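Local coordinates for TIR protein (PDB 3H16) that is a bacterial member of the TIR domain family, built on a parallel beta sheet flanked by helices, at residues T83-K88 with A122-T127. Numbering follows the deposited sequence.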
ATOM      1  N   THR B  83       2.264  19.928 -10.080  1.00 29.96           N
ATOM      2  CA  THR B  83       2.584  21.330  -9.873  1.00 28.86           C
ATOM      3  C   THR B  83       1.331  22.177 -10.054  1.00 28.68           C
ATOM      4  O   THR B  83       1.098  23.103  -9.279  1.00 28.59           O
ATOM      5  CB  THR B  83       3.638  21.808 -10.873  1.00 28.23           C
ATOM      6  OG1 THR B  83       4.839  21.057 -10.680  1.00 31.58           O
ATOM      7  CG2 THR B  83       3.936  23.289 -10.678  1.00 27.54           C
ATOM      8  N   HIS B  84       0.545  21.860 -11.085  1.00 28.64           N
ATOM      9  CA  HIS B  84      -0.702  22.573 -11.395  1.00 27.81           C
ATOM     10  C   HIS B  84      -1.693  22.525 -10.254  1.00 25.85           C
ATOM     11  O   HIS B  84      -2.381  23.505  -9.976  1.00 24.09           O
ATOM     12  CB  HIS B  84      -1.384  21.977 -12.629  1.00 27.99           C
ATOM     13  CG  HIS B  84      -0.649  22.222 -13.903  1.00 30.78           C
ATOM     14  ND1 HIS B  84      -0.400  23.490 -14.385  1.00 30.67           N
ATOM     15  CD2 HIS B  84      -0.109  21.364 -14.799  1.00 31.60           C
ATOM     16  CE1 HIS B  84       0.260  23.403 -15.524  1.00 31.31           C
ATOM     17  NE2 HIS B  84       0.449  22.124 -15.798  1.00 33.65           N
ATOM     18  N   PHE B  85      -1.789  21.371  -9.607  1.00 25.45           N
ATOM     19  CA  PHE B  85      -2.715  21.242  -8.496  1.00 25.84           C
ATOM     20  C   PHE B  85      -2.128  21.971  -7.292  1.00 26.30           C
ATOM     21  O   PHE B  85      -2.865  22.451  -6.424  1.00 28.27           O
ATOM     22  CB  PHE B  85      -2.962  19.766  -8.193  1.00 24.16           C
ATOM     23  CG  PHE B  85      -3.787  19.525  -6.965  1.00 23.09           C
ATOM     24  CD1 PHE B  85      -3.187  19.451  -5.713  1.00 20.70           C
ATOM     25  CD2 PHE B  85      -5.160  19.336  -7.061  1.00 23.44           C
ATOM     26  CE1 PHE B  85      -3.938  19.187  -4.578  1.00 23.82           C
ATOM     27  CE2 PHE B  85      -5.926  19.071  -5.928  1.00 23.19           C
ATOM     28  CZ  PHE B  85      -5.312  18.994  -4.681  1.00 23.95           C
ATOM     29  N   PHE B  86      -0.801  22.069  -7.244  1.00 25.17           N
ATOM     30  CA  PHE B  86      -0.151  22.760  -6.132  1.00 27.84           C
ATOM     31  C   PHE B  86      -0.260  24.277  -6.258  1.00 29.63           C
ATOM     32  O   PHE B  86      -0.474  24.973  -5.264  1.00 28.82           O
ATOM     33  CB  PHE B  86       1.330  22.382  -6.025  1.00 25.59           C
ATOM     34  CG  PHE B  86       1.574  20.942  -5.673  1.00 24.99           C
ATOM     35  CD1 PHE B  86       0.603  20.195  -5.018  1.00 24.20           C
ATOM     36  CD2 PHE B  86       2.802  20.350  -5.949  1.00 25.26           C
ATOM     37  CE1 PHE B  86       0.854  18.869  -4.638  1.00 25.61           C
ATOM     38  CE2 PHE B  86       3.064  19.035  -5.575  1.00 26.86           C
ATOM     39  CZ  PHE B  86       2.082  18.292  -4.914  1.00 27.97           C
ATOM     40  N   LYS B  87      -0.120  24.785  -7.476  1.00 31.64           N
ATOM     41  CA  LYS B  87      -0.188  26.214  -7.701  1.00 35.23           C
ATOM     42  C   LYS B  87      -1.574  26.806  -7.541  1.00 34.77           C
ATOM     43  O   LYS B  87      -1.789  27.964  -7.878  1.00 33.69           O
ATOM     44  CB  LYS B  87       0.370  26.558  -9.081  1.00 40.33           C
ATOM     45  CG  LYS B  87       1.866  26.296  -9.199  1.00 50.09           C
ATOM     46  CD  LYS B  87       2.471  26.969 -10.418  1.00 56.41           C
ATOM     47  CE  LYS B  87       3.977  26.758 -10.470  1.00 59.95           C
ATOM     48  NZ  LYS B  87       4.577  27.418 -11.659  1.00 63.09           N
ATOM     49  N   LYS B  88      -2.514  26.023  -7.022  1.00 34.46           N
ATOM     50  CA  LYS B  88      -3.869  26.529  -6.818  1.00 37.66           C
ATOM     51  C   LYS B  88      -3.991  27.232  -5.462  1.00 43.43           C
ATOM     52  O   LYS B  88      -4.974  27.925  -5.202  1.00 43.67           O
ATOM     53  CB  LYS B  88      -4.895  25.390  -6.900  1.00 33.56           C
ATOM     54  CG  LYS B  88      -5.100  24.794  -8.290  1.00 29.35           C
ATOM     55  CD  LYS B  88      -5.828  25.753  -9.209  1.00 26.92           C
ATOM     56  CE  LYS B  88      -5.920  25.206 -10.611  1.00 24.32           C
ATOM     57  NZ  LYS B  88      -4.569  24.873 -11.090  1.00 25.59           N
ATOM     58  N   ALA B 122       6.531  18.370  -0.317  1.00 23.07           N
ATOM     59  CA  ALA B 122       6.664  18.881   1.047  1.00 24.43           C
ATOM     60  C   ALA B 122       6.326  20.368   1.142  1.00 25.35           C
ATOM     61  O   ALA B 122       5.709  20.798   2.118  1.00 26.17           O
ATOM     62  CB  ALA B 122       8.084  18.642   1.583  1.00 16.42           C
ATOM     63  N   SER B 123       6.744  21.151   0.146  1.00 28.84           N
ATOM     64  CA  SER B 123       6.470  22.589   0.134  1.00 32.96           C
ATOM     65  C   SER B 123       4.972  22.864   0.142  1.00 37.18           C
ATOM     66  O   SER B 123       4.498  23.807   0.781  1.00 37.96           O
ATOM     67  CB  SER B 123       7.084  23.251  -1.094  1.00 30.74           C
ATOM     68  OG  SER B 123       8.468  23.461  -0.913  1.00 34.86           O
ATOM     69  N   PHE B 124       4.227  22.034  -0.575  1.00 40.00           N
ATOM     70  CA  PHE B 124       2.790  22.193  -0.643  1.00 43.51           C
ATOM     71  C   PHE B 124       2.135  21.669   0.631  1.00 41.73           C
ATOM     72  O   PHE B 124       1.293  22.346   1.226  1.00 43.86           O
ATOM     73  CB  PHE B 124       2.246  21.445  -1.860  1.00 50.79           C
ATOM     74  CG  PHE B 124       0.759  21.256  -1.840  1.00 57.74           C
ATOM     75  CD1 PHE B 124      -0.098  22.352  -1.883  1.00 62.50           C
ATOM     76  CD2 PHE B 124       0.210  19.977  -1.777  1.00 60.76           C
ATOM     77  CE1 PHE B 124      -1.482  22.178  -1.866  1.00 63.65           C
ATOM     78  CE2 PHE B 124      -1.171  19.789  -1.761  1.00 62.54           C
ATOM     79  CZ  PHE B 124      -2.019  20.893  -1.805  1.00 63.61           C
ATOM     80  N   SER B 125       2.535  20.470   1.054  1.00 37.43           N
ATOM     81  CA  SER B 125       1.964  19.841   2.238  1.00 33.68           C
ATOM     82  C   SER B 125       2.899  18.793   2.831  1.00 34.27           C
ATOM     83  O   SER B 125       3.050  17.706   2.278  1.00 35.00           O
ATOM     84  CB  SER B 125       0.631  19.181   1.876  1.00 31.66           C
ATOM     85  OG  SER B 125       0.099  18.451   2.967  1.00 26.51           O
ATOM     86  N   PRO B 126       3.519  19.101   3.983  1.00 33.48           N
ATOM     87  CA  PRO B 126       4.447  18.194   4.670  1.00 32.57           C
ATOM     88  C   PRO B 126       3.874  16.796   4.896  1.00 33.32           C
ATOM     89  O   PRO B 126       4.524  15.794   4.595  1.00 34.26           O
ATOM     90  CB  PRO B 126       4.720  18.913   5.987  1.00 31.44           C
ATOM     91  CG  PRO B 126       4.560  20.369   5.613  1.00 31.64           C
ATOM     92  CD  PRO B 126       3.340  20.350   4.749  1.00 31.57           C
ATOM     93  N   THR B 127       2.660  16.729   5.428  1.00 32.76           N
ATOM     94  CA  THR B 127       2.024  15.443   5.700  1.00 33.58           C
ATOM     95  C   THR B 127       1.893  14.600   4.427  1.00 33.97           C
ATOM     96  O   THR B 127       2.139  13.392   4.437  1.00 30.66           O
ATOM     97  CB  THR B 127       0.621  15.646   6.328  1.00 34.99           C
ATOM     98  OG1 THR B 127       0.729  16.532   7.447  1.00 36.33           O
ATOM     99  CG2 THR B 127       0.038  14.319   6.808  1.00 34.63           C
TER
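Three phenylalanine side chains make the whole of this contact, and no hydrogen bond crosses it. A single residue, Phe124, supplies everything on the 122-127 side. Its ring lies nearly parallel to that of Phe86, with the planes at 26° and the centroids 4.5 Å apart. The two rings are slid past each other and barely overlap. Their closest approach is modelled too tight to be trusted. Phe86 CD1 sits over one face of the Phe124 ring, offset toward the rim. In return, Phe124 CB lies over a face of the Phe86 ring, 3.9 Å from its centroid, in a CH-pi contact. With CG anti to the backbone N (chi1 166°), the Phe124 ring extends toward 83-88 and also meets Phe85. There Phe124 CZ comes to 3.8 Å from Phe85 CE1. This second pair is oblique, with the planes at 80°.

In the TIR fold, a central parallel sheet is flanked by helices. Here the cluster joins the short helix 83-86, just after strand 74-81, to the end of helix 118-124, which follows strand 109-113. Phe85 is buried and also packs on Val79, Ala28 and the ring of Trp90, while Phe86 touches Leu81 and Val116. Thr83 OG1 adds a polar link between the two helices through a hydrogen bond to Glu120.

Segment 83-88 is also tied within itself. Lys88 NZ donates to His84 O at 2.8 Å, approaching from above the carbonyl plane. The amino group of this buried lysine also forms a salt bridge with Glu30.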